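Local coordinates for putative oxygenase (Streptomyces viridochromogenes Tue57, PDB 4XAA), which is probably an iron- and 2-oxoglutarate-dependent dioxygenase of the phytanoyl-CoA dioxygenase (PhyH) family, linked to the oxidative cyclizations of orthosomycin biosynthesis, at residues Glu13-Asp18 with Ala98-Pro103; Arg41-Phe46 with Trp206-Val211; Phe59-Glu62 with Pro67-Tyr70; Glu90-Leu95 with Ile210-Ala215. All coordinates share one frame; numbering follows the deposited sequence.

Contact 1: residues Glu13-Asp18 with Ala98-Pro103; sequences ERFRRD and AFVDGP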
loop_
_atom_site.group_PDB
_atom_site.type_symbol
_atom_site.label_atom_id
_atom_site.label_comp_id
_atom_site.label_asym_id
_atom_site.label_seq_id
_atom_site.Cartn_x
_atom_site.Cartn_y
_atom_site.Cartn_z
ATOM N N GLU A 13 18.504 2.017 1.567
ATOM C CA GLU A 13 19.337 1.774 0.404
ATOM C C GLU A 13 18.594 0.934 -0.624
ATOM O O GLU A 13 18.670 1.205 -1.817
ATOM C CB GLU A 13 20.641 1.088 0.806
ATOM C CG GLU A 13 21.645 1.003 -0.334
ATOM C CD GLU A 13 22.101 2.375 -0.811
ATOM O OE1 GLU A 13 22.454 3.215 0.047
ATOM O OE2 GLU A 13 22.106 2.616 -2.037
ATOM N N ARG A 14 17.853 -0.068 -0.162
ATOM C CA ARG A 14 17.075 -0.895 -1.078
ATOM C C ARG A 14 15.932 -0.094 -1.702
ATOM O O ARG A 14 15.569 -0.317 -2.863
ATOM C CB ARG A 14 16.520 -2.133 -0.374
ATOM C CG ARG A 14 17.562 -3.193 -0.047
ATOM C CD ARG A 14 16.935 -4.549 0.286
ATOM N NE ARG A 14 15.796 -4.394 1.182
ATOM C CZ ARG A 14 15.885 -4.337 2.507
ATOM N NH1 ARG A 14 17.078 -4.439 3.093
ATOM N NH2 ARG A 14 14.777 -4.187 3.239
ATOM N N PHE A 15 15.357 0.826 -0.934
ATOM C CA PHE A 15 14.329 1.716 -1.469
ATOM C C PHE A 15 14.916 2.517 -2.614
ATOM O O PHE A 15 14.314 2.649 -3.665
ATOM C CB PHE A 15 13.788 2.660 -0.393
ATOM C CG PHE A 15 12.890 3.735 -0.930
ATOM C CD1 PHE A 15 11.618 3.426 -1.409
ATOM C CD2 PHE A 15 13.299 5.062 -0.943
ATOM C CE1 PHE A 15 10.777 4.428 -1.907
ATOM C CE2 PHE A 15 12.451 6.080 -1.438
ATOM C CZ PHE A 15 11.200 5.759 -1.919
ATOM N N ARG A 16 16.111 3.041 -2.397
ATOM C CA ARG A 16 16.736 3.924 -3.358
ATOM C C ARG A 16 17.111 3.150 -4.620
ATOM O O ARG A 16 17.038 3.659 -5.732
ATOM C CB ARG A 16 17.970 4.582 -2.732
ATOM C CG ARG A 16 18.414 5.831 -3.446
ATOM C CD ARG A 16 19.786 6.284 -2.963
ATOM N NE ARG A 16 20.817 5.270 -3.164
ATOM C CZ ARG A 16 21.215 4.813 -4.350
ATOM N NH1 ARG A 16 20.660 5.259 -5.473
ATOM N NH2 ARG A 16 22.170 3.892 -4.416
ATOM N N ARG A 17 17.498 1.900 -4.429
ATOM C CA ARG A 17 18.021 1.081 -5.510
ATOM C C ARG A 17 16.935 0.306 -6.246
ATOM O O ARG A 17 16.856 0.376 -7.461
ATOM C CB ARG A 17 19.065 0.106 -4.967
ATOM C CG ARG A 17 19.673 -0.801 -6.015
ATOM C CD ARG A 17 20.606 -1.821 -5.380
ATOM N NE ARG A 17 21.351 -1.238 -4.262
ATOM C CZ ARG A 17 22.381 -0.403 -4.394
ATOM N NH1 ARG A 17 22.795 -0.040 -5.605
ATOM N NH2 ARG A 17 22.995 0.074 -3.316
ATOM N N ASP A 18 16.116 -0.443 -5.508
ATOM C CA ASP A 18 15.081 -1.268 -6.120
ATOM C C ASP A 18 13.723 -0.574 -6.239
ATOM O O ASP A 18 12.866 -1.063 -6.965
ATOM C CB ASP A 18 14.895 -2.561 -5.334
ATOM C CG ASP A 18 16.186 -3.261 -5.088
ATOM O OD1 ASP A 18 17.094 -3.059 -5.916
ATOM O OD2 ASP A 18 16.298 -3.994 -4.074
ATOM N N ALA A 98 12.599 10.176 5.935
ATOM C CA ALA A 98 13.886 9.489 5.968
ATOM C C ALA A 98 14.152 8.732 4.657
ATOM O O ALA A 98 15.181 8.919 4.013
ATOM C CB ALA A 98 13.949 8.538 7.150
ATOM N N PHE A 99 13.218 7.884 4.257
ATOM C CA PHE A 99 13.411 7.068 3.061
ATOM C C PHE A 99 13.626 7.915 1.824
ATOM O O PHE A 99 14.477 7.620 1.003
ATOM C CB PHE A 99 12.226 6.129 2.865
ATOM C CG PHE A 99 12.395 4.828 3.571
ATOM C CD1 PHE A 99 12.351 4.773 4.956
ATOM C CD2 PHE A 99 12.667 3.664 2.858
ATOM C CE1 PHE A 99 12.539 3.575 5.622
ATOM C CE2 PHE A 99 12.848 2.465 3.512
ATOM C CZ PHE A 99 12.780 2.417 4.897
ATOM N N VAL A 100 12.882 8.998 1.725
ATOM C CA VAL A 100 12.928 9.849 0.543
ATOM C C VAL A 100 13.962 10.974 0.729
ATOM O O VAL A 100 14.246 11.739 -0.199
ATOM C CB VAL A 100 11.493 10.382 0.230
ATOM C CG1 VAL A 100 11.330 11.863 0.529
ATOM C CG2 VAL A 100 11.109 10.033 -1.174
ATOM N N ASP A 101 14.539 11.030 1.931
ATOM C CA ASP A 101 15.598 11.977 2.283
ATOM C C ASP A 101 15.241 13.477 2.161
ATOM O O ASP A 101 16.038 14.269 1.663
ATOM C CB ASP A 101 16.841 11.702 1.442
ATOM C CG ASP A 101 18.095 12.271 2.078
ATOM O OD1 ASP A 101 18.036 12.610 3.276
ATOM O OD2 ASP A 101 19.128 12.387 1.394
ATOM N N GLY A 102 14.064 13.873 2.633
ATOM C CA GLY A 102 13.712 15.284 2.686
ATOM C C GLY A 102 12.333 15.403 3.281
ATOM O O GLY A 102 11.716 14.394 3.587
ATOM N N PRO A 103 11.832 16.631 3.439
ATOM C CA PRO A 103 10.504 16.809 4.028
ATOM C C PRO A 103 9.387 16.321 3.100
ATOM O O PRO A 103 9.482 16.412 1.882
ATOM C CB PRO A 103 10.427 18.315 4.236
ATOM C CG PRO A 103 11.250 18.858 3.108
ATOM C CD PRO A 103 12.423 17.910 3.017
#
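Two helices that lie against the larger sheet of the double-stranded beta-helix meet where Phe15, on helix 8-18, packs against Phe99 in the last turn of helix 90-100. The two rings form an offset edge-to-face pair, with the edge of Phe99 turned toward the face of Phe15. Their centroids are 5.8 Å apart and their planes stand at 72°. Between the side chains the nearest pair is Phe99 CD2 and Phe15 CB, 3.6 Å apart, so the Phe99 edge meets the root of the Phe15 side chain as well as its ring. A chi1 of 171° swings Phe15 CG anti to the backbone N, and the ring lies beside the last turn of helix 90-100. There Phe15 CD2 comes within 3.4 Å of Phe99 O, and Val100 CG2 sits near the ring plane at the edge, 4.2 Å from Phe15 CE2. Asp101, with positive phi, closes that helix in a Schellman motif. Arg134 donates a hydrogen bond to Phe99 O and touches Phe15, while Val189 of strand 186-191 packs against both phenylalanines and Ala23 of strand 20-25 against Phe99.

Contact 2: residues Arg41-Phe46 with Trp206-Val211; sequences RLITRF and WRRTIV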
loop_
_atom_site.group_PDB
_atom_site.type_symbol
_atom_site.label_atom_id
_atom_site.label_comp_id
_atom_site.label_asym_id
_atom_site.label_seq_id
_atom_site.Cartn_x
_atom_site.Cartn_y
_atom_site.Cartn_z
ATOM N N ARG A 41 -14.093 -2.170 11.007
ATOM C CA ARG A 41 -15.358 -1.464 11.173
ATOM C C ARG A 41 -15.788 -0.758 9.882
ATOM O O ARG A 41 -16.975 -0.653 9.581
ATOM C CB ARG A 41 -15.270 -0.456 12.309
ATOM C CG ARG A 41 -16.602 0.204 12.616
ATOM C CD ARG A 41 -16.609 0.791 14.015
ATOM N NE ARG A 41 -16.009 2.117 14.053
ATOM C CZ ARG A 41 -14.767 2.362 14.447
ATOM N NH1 ARG A 41 -13.993 1.362 14.847
ATOM N NH2 ARG A 41 -14.307 3.613 14.448
ATOM N N LEU A 42 -14.817 -0.287 9.114
ATOM C CA LEU A 42 -15.119 0.335 7.850
ATOM C C LEU A 42 -15.634 -0.715 6.883
ATOM O O LEU A 42 -16.593 -0.475 6.133
ATOM C CB LEU A 42 -13.886 1.023 7.277
ATOM C CG LEU A 42 -13.515 2.343 7.935
ATOM C CD1 LEU A 42 -12.203 2.820 7.365
ATOM C CD2 LEU A 42 -14.612 3.360 7.709
ATOM N N ILE A 43 -14.992 -1.883 6.916
ATOM C CA ILE A 43 -15.257 -2.918 5.935
ATOM C C ILE A 43 -16.596 -3.578 6.197
ATOM O O ILE A 43 -17.356 -3.815 5.269
ATOM C CB ILE A 43 -14.153 -3.978 5.915
ATOM C CG1 ILE A 43 -12.854 -3.391 5.361
ATOM C CG2 ILE A 43 -14.538 -5.139 5.034
ATOM C CD1 ILE A 43 -11.620 -4.189 5.764
ATOM N N THR A 44 -16.900 -3.858 7.456
ATOM C CA THR A 44 -18.148 -4.542 7.776
ATOM C C THR A 44 -19.384 -3.731 7.402
ATOM O O THR A 44 -20.456 -4.300 7.236
ATOM C CB THR A 44 -18.256 -4.894 9.272
ATOM O OG1 THR A 44 -18.416 -3.693 10.023
ATOM C CG2 THR A 44 -17.032 -5.633 9.750
ATOM N N ARG A 45 -19.257 -2.414 7.276
ATOM C CA ARG A 45 -20.401 -1.596 6.860
ATOM C C ARG A 45 -20.775 -1.920 5.426
ATOM O O ARG A 45 -21.947 -1.999 5.067
ATOM C CB ARG A 45 -20.103 -0.108 6.998
ATOM C CG ARG A 45 -20.073 0.360 8.429
ATOM C CD ARG A 45 -19.436 1.732 8.546
ATOM N NE ARG A 45 -19.363 2.164 9.935
ATOM C CZ ARG A 45 -18.730 3.256 10.350
ATOM N NH1 ARG A 45 -18.097 4.037 9.484
ATOM N NH2 ARG A 45 -18.729 3.566 11.633
ATOM N N PHE A 46 -19.756 -2.109 4.603
ATOM C CA PHE A 46 -19.980 -2.515 3.243
ATOM C C PHE A 46 -20.498 -3.945 3.192
ATOM O O PHE A 46 -21.552 -4.227 2.613
ATOM C CB PHE A 46 -18.693 -2.406 2.429
ATOM C CG PHE A 46 -18.869 -2.776 0.993
ATOM C CD1 PHE A 46 -18.770 -4.096 0.585
ATOM C CD2 PHE A 46 -19.144 -1.801 0.042
ATOM C CE1 PHE A 46 -18.949 -4.434 -0.738
ATOM C CE2 PHE A 46 -19.310 -2.140 -1.274
ATOM C CZ PHE A 46 -19.213 -3.462 -1.664
ATOM N N TRP A 206 -7.947 -12.368 4.993
ATOM C CA TRP A 206 -7.913 -10.984 4.531
ATOM C C TRP A 206 -6.487 -10.543 4.283
ATOM O O TRP A 206 -5.563 -11.006 4.941
ATOM C CB TRP A 206 -8.554 -10.036 5.549
ATOM C CG TRP A 206 -9.988 -10.299 5.753
ATOM C CD1 TRP A 206 -10.535 -11.224 6.590
ATOM C CD2 TRP A 206 -11.077 -9.657 5.090
ATOM N NE1 TRP A 206 -11.903 -11.193 6.492
ATOM C CE2 TRP A 206 -12.261 -10.243 5.571
ATOM C CE3 TRP A 206 -11.166 -8.643 4.131
ATOM C CZ2 TRP A 206 -13.519 -9.851 5.132
ATOM C CZ3 TRP A 206 -12.418 -8.253 3.699
ATOM C CH2 TRP A 206 -13.578 -8.852 4.202
ATOM N N ARG A 207 -6.303 -9.662 3.314
ATOM C CA ARG A 207 -5.127 -8.822 3.333
ATOM C C ARG A 207 -5.622 -7.374 3.398
ATOM O O ARG A 207 -6.277 -6.892 2.479
ATOM C CB ARG A 207 -4.219 -9.049 2.124
ATOM C CG ARG A 207 -2.945 -8.193 2.224
ATOM C CD ARG A 207 -2.163 -8.077 0.926
ATOM N NE ARG A 207 -1.113 -7.062 1.039
ATOM C CZ ARG A 207 -0.870 -6.121 0.125
ATOM N NH1 ARG A 207 -1.599 -6.067 -0.983
ATOM N NH2 ARG A 207 0.109 -5.237 0.313
ATOM N N ARG A 208 -5.332 -6.700 4.507
ATOM C CA ARG A 208 -5.746 -5.328 4.693
ATOM C C ARG A 208 -4.526 -4.445 4.849
ATOM O O ARG A 208 -3.631 -4.744 5.629
ATOM C CB ARG A 208 -6.648 -5.188 5.914
ATOM C CG ARG A 208 -7.771 -6.210 6.013
ATOM C CD ARG A 208 -8.567 -5.938 7.267
ATOM N NE ARG A 208 -9.310 -7.082 7.784
ATOM C CZ ARG A 208 -8.769 -8.074 8.480
ATOM N NH1 ARG A 208 -7.467 -8.093 8.703
ATOM N NH2 ARG A 208 -9.532 -9.059 8.935
ATOM N N THR A 209 -4.508 -3.343 4.112
ATOM C CA THR A 209 -3.365 -2.452 4.076
ATOM C C THR A 209 -3.852 -1.010 4.089
ATOM O O THR A 209 -4.828 -0.680 3.427
ATOM C CB THR A 209 -2.504 -2.722 2.814
ATOM O OG1 THR A 209 -2.002 -4.059 2.867
ATOM C CG2 THR A 209 -1.335 -1.772 2.717
ATOM N N ILE A 210 -3.192 -0.162 4.866
ATOM C CA ILE A 210 -3.407 1.278 4.776
ATOM C C ILE A 210 -2.275 1.891 3.961
ATOM O O ILE A 210 -1.128 1.870 4.385
ATOM C CB ILE A 210 -3.481 1.946 6.182
ATOM C CG1 ILE A 210 -4.741 1.496 6.916
ATOM C CG2 ILE A 210 -3.469 3.458 6.080
ATOM C CD1 ILE A 210 -4.782 1.931 8.349
ATOM N N VAL A 211 -2.601 2.413 2.784
ATOM C CA VAL A 211 -1.625 3.089 1.927
ATOM C C VAL A 211 -1.760 4.615 2.035
ATOM O O VAL A 211 -2.836 5.193 1.779
ATOM C CB VAL A 211 -1.780 2.686 0.435
ATOM C CG1 VAL A 211 -0.637 3.242 -0.405
ATOM C CG2 VAL A 211 -1.850 1.191 0.295
#
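Apolar contact carries the meeting of Ile43 with Trp206 and Arg208, and the two branches of the isoleucine divide the work. Its CG2 methyl approaches the six-membered ring of the indole obliquely, 3.9 Å from Trp206 CH2 and 4.0 Å from Trp206 CZ3. The longer branch starts beside the backbone N (chi1 -69°) and runs on extended, which carries Ile43 CD1 to 3.8 Å from Arg208 CD. That methyl lies near the plane of the guanidinium, at its edge, and touches the aliphatic shaft of the arginine. Within segment 206-211, Trp206 CB packs over one face of the Arg208 guanidinium, 3.5 Å above its centre. The polar interactions lead elsewhere, since no hydrogen bond joins the two segments. Arg208 NH1 makes a salt bridge with Asp144, and Arg208 NH2 has a long, weak ion pair with Glu40. In the fold, the contact lays helix 29-47 against the start of strand 207-215, and Leu113 of the adjacent strand 105-114 also touches Ile43. Chemically, Arg208 is used twice: its CD methylene gives Ile43 an apolar surface, while its guanidinium pairs with Asp144, which probably also offsets the nearby charge of Lys36.

Contact 3: residues Phe59-Glu62 with Pro67-Tyr70; sequences FPVE and PVLY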
loop_
_atom_site.group_PDB
_atom_site.type_symbol
_atom_site.label_atom_id
_atom_site.label_comp_id
_atom_site.label_asym_id
_atom_site.label_seq_id
_atom_site.Cartn_x
_atom_site.Cartn_y
_atom_site.Cartn_z
ATOM N N PHE A 59 -15.990 -4.462 -7.232
ATOM C CA PHE A 59 -16.454 -5.029 -8.489
ATOM C C PHE A 59 -17.532 -6.076 -8.247
ATOM O O PHE A 59 -17.554 -6.728 -7.204
ATOM C CB PHE A 59 -15.296 -5.615 -9.300
ATOM C CG PHE A 59 -14.529 -6.707 -8.602
ATOM C CD1 PHE A 59 -14.952 -8.024 -8.674
ATOM C CD2 PHE A 59 -13.353 -6.425 -7.926
ATOM C CE1 PHE A 59 -14.238 -9.031 -8.060
ATOM C CE2 PHE A 59 -12.641 -7.428 -7.317
ATOM C CZ PHE A 59 -13.082 -8.732 -7.386
ATOM N N PRO A 60 -18.448 -6.228 -9.213
ATOM C CA PRO A 60 -19.531 -7.196 -9.056
ATOM C C PRO A 60 -19.133 -8.589 -9.545
ATOM O O PRO A 60 -18.309 -8.731 -10.451
ATOM C CB PRO A 60 -20.632 -6.598 -9.913
ATOM C CG PRO A 60 -19.881 -5.971 -11.037
ATOM C CD PRO A 60 -18.587 -5.453 -10.456
ATOM N N VAL A 61 -19.711 -9.601 -8.910
ATOM C CA VAL A 61 -19.471 -10.992 -9.261
ATOM C C VAL A 61 -20.765 -11.586 -9.812
ATOM O O VAL A 61 -21.862 -11.147 -9.446
ATOM C CB VAL A 61 -18.985 -11.805 -8.043
ATOM C CG1 VAL A 61 -18.441 -13.156 -8.478
ATOM C CG2 VAL A 61 -17.913 -11.037 -7.294
ATOM N N GLU A 62 -20.646 -12.567 -10.699
ATOM C CA GLU A 62 -21.825 -13.191 -11.285
ATOM C C GLU A 62 -22.675 -13.897 -10.227
ATOM O O GLU A 62 -22.172 -14.680 -9.422
ATOM C CB GLU A 62 -21.425 -14.180 -12.389
ATOM C CG GLU A 62 -20.922 -13.519 -13.672
ATOM C CD GLU A 62 -21.721 -13.930 -14.908
ATOM O OE1 GLU A 62 -22.210 -15.080 -14.948
ATOM O OE2 GLU A 62 -21.864 -13.101 -15.838
ATOM N N PRO A 67 -21.002 -7.787 -4.068
ATOM C CA PRO A 67 -19.794 -7.307 -4.762
ATOM C C PRO A 67 -18.521 -7.430 -3.902
ATOM O O PRO A 67 -18.589 -7.550 -2.674
ATOM C CB PRO A 67 -20.110 -5.830 -5.056
ATOM C CG PRO A 67 -21.566 -5.703 -4.910
ATOM C CD PRO A 67 -22.000 -6.718 -3.905
ATOM N N VAL A 68 -17.365 -7.404 -4.552
ATOM C CA VAL A 68 -16.106 -7.510 -3.830
ATOM C C VAL A 68 -15.532 -6.128 -3.583
ATOM O O VAL A 68 -15.186 -5.411 -4.521
ATOM C CB VAL A 68 -15.076 -8.370 -4.596
ATOM C CG1 VAL A 68 -13.711 -8.306 -3.925
ATOM C CG2 VAL A 68 -15.555 -9.808 -4.691
ATOM N N LEU A 69 -15.451 -5.760 -2.311
ATOM C CA LEU A 69 -14.803 -4.524 -1.892
ATOM C C LEU A 69 -13.292 -4.680 -2.030
ATOM O O LEU A 69 -12.743 -5.686 -1.595
ATOM C CB LEU A 69 -15.188 -4.185 -0.448
ATOM C CG LEU A 69 -14.644 -2.881 0.149
ATOM C CD1 LEU A 69 -15.208 -1.675 -0.576
ATOM C CD2 LEU A 69 -14.943 -2.814 1.638
ATOM N N TYR A 70 -12.624 -3.717 -2.663
ATOM C CA TYR A 70 -11.171 -3.779 -2.759
ATOM C C TYR A 70 -10.493 -2.465 -2.372
ATOM O O TYR A 70 -9.278 -2.417 -2.227
ATOM C CB TYR A 70 -10.727 -4.212 -4.163
ATOM C CG TYR A 70 -11.124 -3.293 -5.296
ATOM C CD1 TYR A 70 -10.314 -2.228 -5.674
ATOM C CD2 TYR A 70 -12.299 -3.507 -6.011
ATOM C CE1 TYR A 70 -10.677 -1.390 -6.720
ATOM C CE2 TYR A 70 -12.666 -2.682 -7.046
ATOM C CZ TYR A 70 -11.855 -1.619 -7.401
ATOM O OH TYR A 70 -12.222 -0.798 -8.451
#
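The Phe59 ring has Val68 over one face and Tyr70 beside it. Val68 CB stands 3.7 Å from the ring centroid and 21° off the normal, a CH-pi contact displaced toward the rim on the CZ side. Its nearest ring atom is Phe59 CZ, at 3.4 Å from Val68 CB, and both valine methyls also reach this part of the ring. Tyr70 is nearly parallel to Phe59, with the planes at 29°, but slid aside, so the rings barely overlap. Their touch is oblique, through Phe59 CD2 and Tyr70 CD2 at 3.6 Å, while the backbone N of Phe59 lies in the plane of the tyrosine ring at its edge. Phe59 takes chi1 59°, with CG between its backbone N and carbonyl carbon, and this folds the ring over Val68. The backbones form an antiparallel hydrogen-bonded pair of Phe59 with Val68, joining edge strand 56-59 to strand 68-72 at one margin of the seven-stranded sheet. The Val68 N to Phe59 O bond is short at 2.7 Å and close to straight. Its companion, Phe59 N to Val68 O, is 3.0 Å long and more bent. Val61, in the loop beyond, adds CG2 at 3.7 Å from Val68 CG2, and Pro67 CB rests 3.5 Å from Phe59 O. Leu69, on the other side of its strand, packs on Ile43 and Phe46 of helix 29-47, whereas Arg118 touches Val61 and Val68, and Ala120 touches Phe59.

Contact 4: residues Glu90-Leu95 with Ile210-Ala215; sequences EELAQL and IVIEYA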
loop_
_atom_site.group_PDB
_atom_site.type_symbol
_atom_site.label_atom_id
_atom_site.label_comp_id
_atom_site.label_asym_id
_atom_site.label_seq_id
_atom_site.Cartn_x
_atom_site.Cartn_y
_atom_site.Cartn_z
ATOM N N GLU A 90 3.139 10.808 13.948
ATOM C CA GLU A 90 4.276 11.503 13.378
ATOM C C GLU A 90 5.356 10.555 12.852
ATOM O O GLU A 90 6.140 10.930 11.980
ATOM C CB GLU A 90 4.876 12.434 14.427
ATOM C CG GLU A 90 5.155 11.737 15.762
ATOM C CD GLU A 90 3.967 11.779 16.742
ATOM O OE1 GLU A 90 2.786 11.854 16.300
ATOM O OE2 GLU A 90 4.227 11.740 17.966
ATOM N N GLU A 91 5.410 9.339 13.387
ATOM C CA GLU A 91 6.423 8.388 12.960
ATOM C C GLU A 91 6.291 8.053 11.472
ATOM O O GLU A 91 7.283 7.738 10.799
ATOM C CB GLU A 91 6.342 7.109 13.791
ATOM C CG GLU A 91 6.618 7.297 15.278
ATOM C CD GLU A 91 5.364 7.649 16.058
ATOM O OE1 GLU A 91 4.399 8.151 15.429
ATOM O OE2 GLU A 91 5.345 7.418 17.292
ATOM N N LEU A 92 5.072 8.130 10.955
ATOM C CA LEU A 92 4.812 7.723 9.581
ATOM C C LEU A 92 5.460 8.675 8.600
ATOM O O LEU A 92 6.210 8.250 7.726
ATOM C CB LEU A 92 3.316 7.631 9.326
ATOM C CG LEU A 92 2.676 6.538 10.181
ATOM C CD1 LEU A 92 1.166 6.510 9.993
ATOM C CD2 LEU A 92 3.285 5.194 9.862
ATOM N N ALA A 93 5.208 9.967 8.767
ATOM C CA ALA A 93 5.768 10.948 7.848
ATOM C C ALA A 93 7.271 11.052 8.045
ATOM O O ALA A 93 8.011 11.296 7.100
ATOM C CB ALA A 93 5.109 12.290 8.035
ATOM N N GLN A 94 7.724 10.844 9.277
ATOM C CA GLN A 94 9.159 10.814 9.558
ATOM C C GLN A 94 9.846 9.612 8.892
ATOM O O GLN A 94 10.943 9.737 8.356
ATOM C CB GLN A 94 9.401 10.819 11.075
ATOM C CG GLN A 94 9.117 12.188 11.728
ATOM C CD GLN A 94 8.979 12.131 13.242
ATOM O OE1 GLN A 94 9.067 11.061 13.858
ATOM N NE2 GLN A 94 8.745 13.289 13.850
ATOM N N LEU A 95 9.200 8.454 8.895
ATOM C CA LEU A 95 9.718 7.332 8.120
ATOM C C LEU A 95 9.837 7.671 6.632
ATOM O O LEU A 95 10.864 7.394 6.002
ATOM C CB LEU A 95 8.829 6.102 8.271
ATOM C CG LEU A 95 9.377 4.881 7.536
ATOM C CD1 LEU A 95 10.546 4.301 8.330
ATOM C CD2 LEU A 95 8.307 3.829 7.319
ATOM N N ILE A 210 -3.192 -0.162 4.866
ATOM C CA ILE A 210 -3.407 1.278 4.776
ATOM C C ILE A 210 -2.275 1.891 3.961
ATOM O O ILE A 210 -1.128 1.870 4.385
ATOM C CB ILE A 210 -3.481 1.946 6.182
ATOM C CG1 ILE A 210 -4.741 1.496 6.916
ATOM C CG2 ILE A 210 -3.469 3.458 6.080
ATOM C CD1 ILE A 210 -4.782 1.931 8.349
ATOM N N VAL A 211 -2.601 2.413 2.784
ATOM C CA VAL A 211 -1.625 3.089 1.927
ATOM C C VAL A 211 -1.760 4.615 2.035
ATOM O O VAL A 211 -2.836 5.193 1.779
ATOM C CB VAL A 211 -1.780 2.686 0.435
ATOM C CG1 VAL A 211 -0.637 3.242 -0.405
ATOM C CG2 VAL A 211 -1.850 1.191 0.295
ATOM N N ILE A 212 -0.663 5.258 2.415
ATOM C CA ILE A 212 -0.614 6.703 2.529
ATOM C C ILE A 212 0.474 7.198 1.590
ATOM O O ILE A 212 1.580 6.670 1.560
ATOM C CB ILE A 212 -0.352 7.160 4.008
ATOM C CG1 ILE A 212 -1.426 6.605 4.945
ATOM C CG2 ILE A 212 -0.318 8.672 4.140
ATOM C CD1 ILE A 212 -1.342 7.157 6.371
ATOM N N GLU A 213 0.161 8.194 0.784
ATOM C CA GLU A 213 1.180 8.720 -0.106
ATOM C C GLU A 213 1.815 9.970 0.483
ATOM O O GLU A 213 1.109 10.875 0.906
ATOM C CB GLU A 213 0.589 9.018 -1.473
ATOM C CG GLU A 213 1.582 9.596 -2.449
ATOM C CD GLU A 213 0.982 9.774 -3.828
ATOM O OE1 GLU A 213 0.607 8.752 -4.449
ATOM O OE2 GLU A 213 0.873 10.931 -4.285
ATOM N N TYR A 214 3.145 10.000 0.525
ATOM C CA TYR A 214 3.875 11.158 1.023
ATOM C C TYR A 214 4.722 11.750 -0.072
ATOM O O TYR A 214 5.364 11.016 -0.832
ATOM C CB TYR A 214 4.771 10.802 2.219
ATOM C CG TYR A 214 4.016 10.293 3.419
ATOM C CD1 TYR A 214 3.636 11.153 4.459
ATOM C CD2 TYR A 214 3.672 8.953 3.513
ATOM C CE1 TYR A 214 2.940 10.668 5.556
ATOM C CE2 TYR A 214 2.981 8.467 4.589
ATOM C CZ TYR A 214 2.619 9.319 5.604
ATOM O OH TYR A 214 1.922 8.796 6.656
ATOM N N ALA A 215 4.764 13.081 -0.123
ATOM C CA ALA A 215 5.397 13.759 -1.243
ATOM C C ALA A 215 6.267 14.925 -0.833
ATOM O O ALA A 215 5.926 15.669 0.074
ATOM C CB ALA A 215 4.326 14.244 -2.228
#
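Tyr214 reaches from strand 207-215 to helix 90-100 and meets Leu92 and Ala93, a helix-on-sheet packing on the large sheet of the double-stranded beta-helix. The two short segments cross at -53° with their axes 9.5 Å apart at closest approach, a gap bridged by side chains. In Tyr214 a chi1 of -62° sets CG anti to the carbonyl carbon, and chi2 near a right angle completes the turn that sends the ring up to the helix alongside Ala93. At Ala93 the ring lies close to the helix backbone: Tyr214 CE1 is 3.7 Å from both CA and CB of Ala93, approached obliquely. Leu92 O lies above one face of the tyrosine ring, off toward the rim. For Leu92, chi1 of -64° puts CG beside the backbone N, and its extended chi2 carries the CD1 branch toward the sheet, where it makes a looser contact with Ile212 CD1 at 4.5 Å. Ile212, two residues before Tyr214 on the same side of the strand, likewise touches Tyr109 of neighbouring strand 105-114, and Pro106 of that strand packs on Tyr214. No hydrogen bond crosses between the segments. The phenol oxygen makes the shortest approach, with Tyr214 OH 3.2 Å from Leu92 CB.

From the N terminus, helix 8-18 opens the loop that contact 1 closes at the end of helix 90-100. Helix 29-47 follows, and its partner in contact 2 comes only with strand 207-215, so contacts 1 and 2 cross. Contact 3 closes a short hairpin connection between strands 56-59 and 68-72, lying within the spans of both. Helix 90-100 then opens contact 4, which crosses contact 1 and ends on the same strand as contact 2, sharing Ile210 and Val211. Contacts 2 and 3 touch through helix 29-47 and strand 68-72. Contact 1 joins two helices and contact 3 two strands at the sheet margin, while contacts 2 and 4 lay helices on strand 207-215.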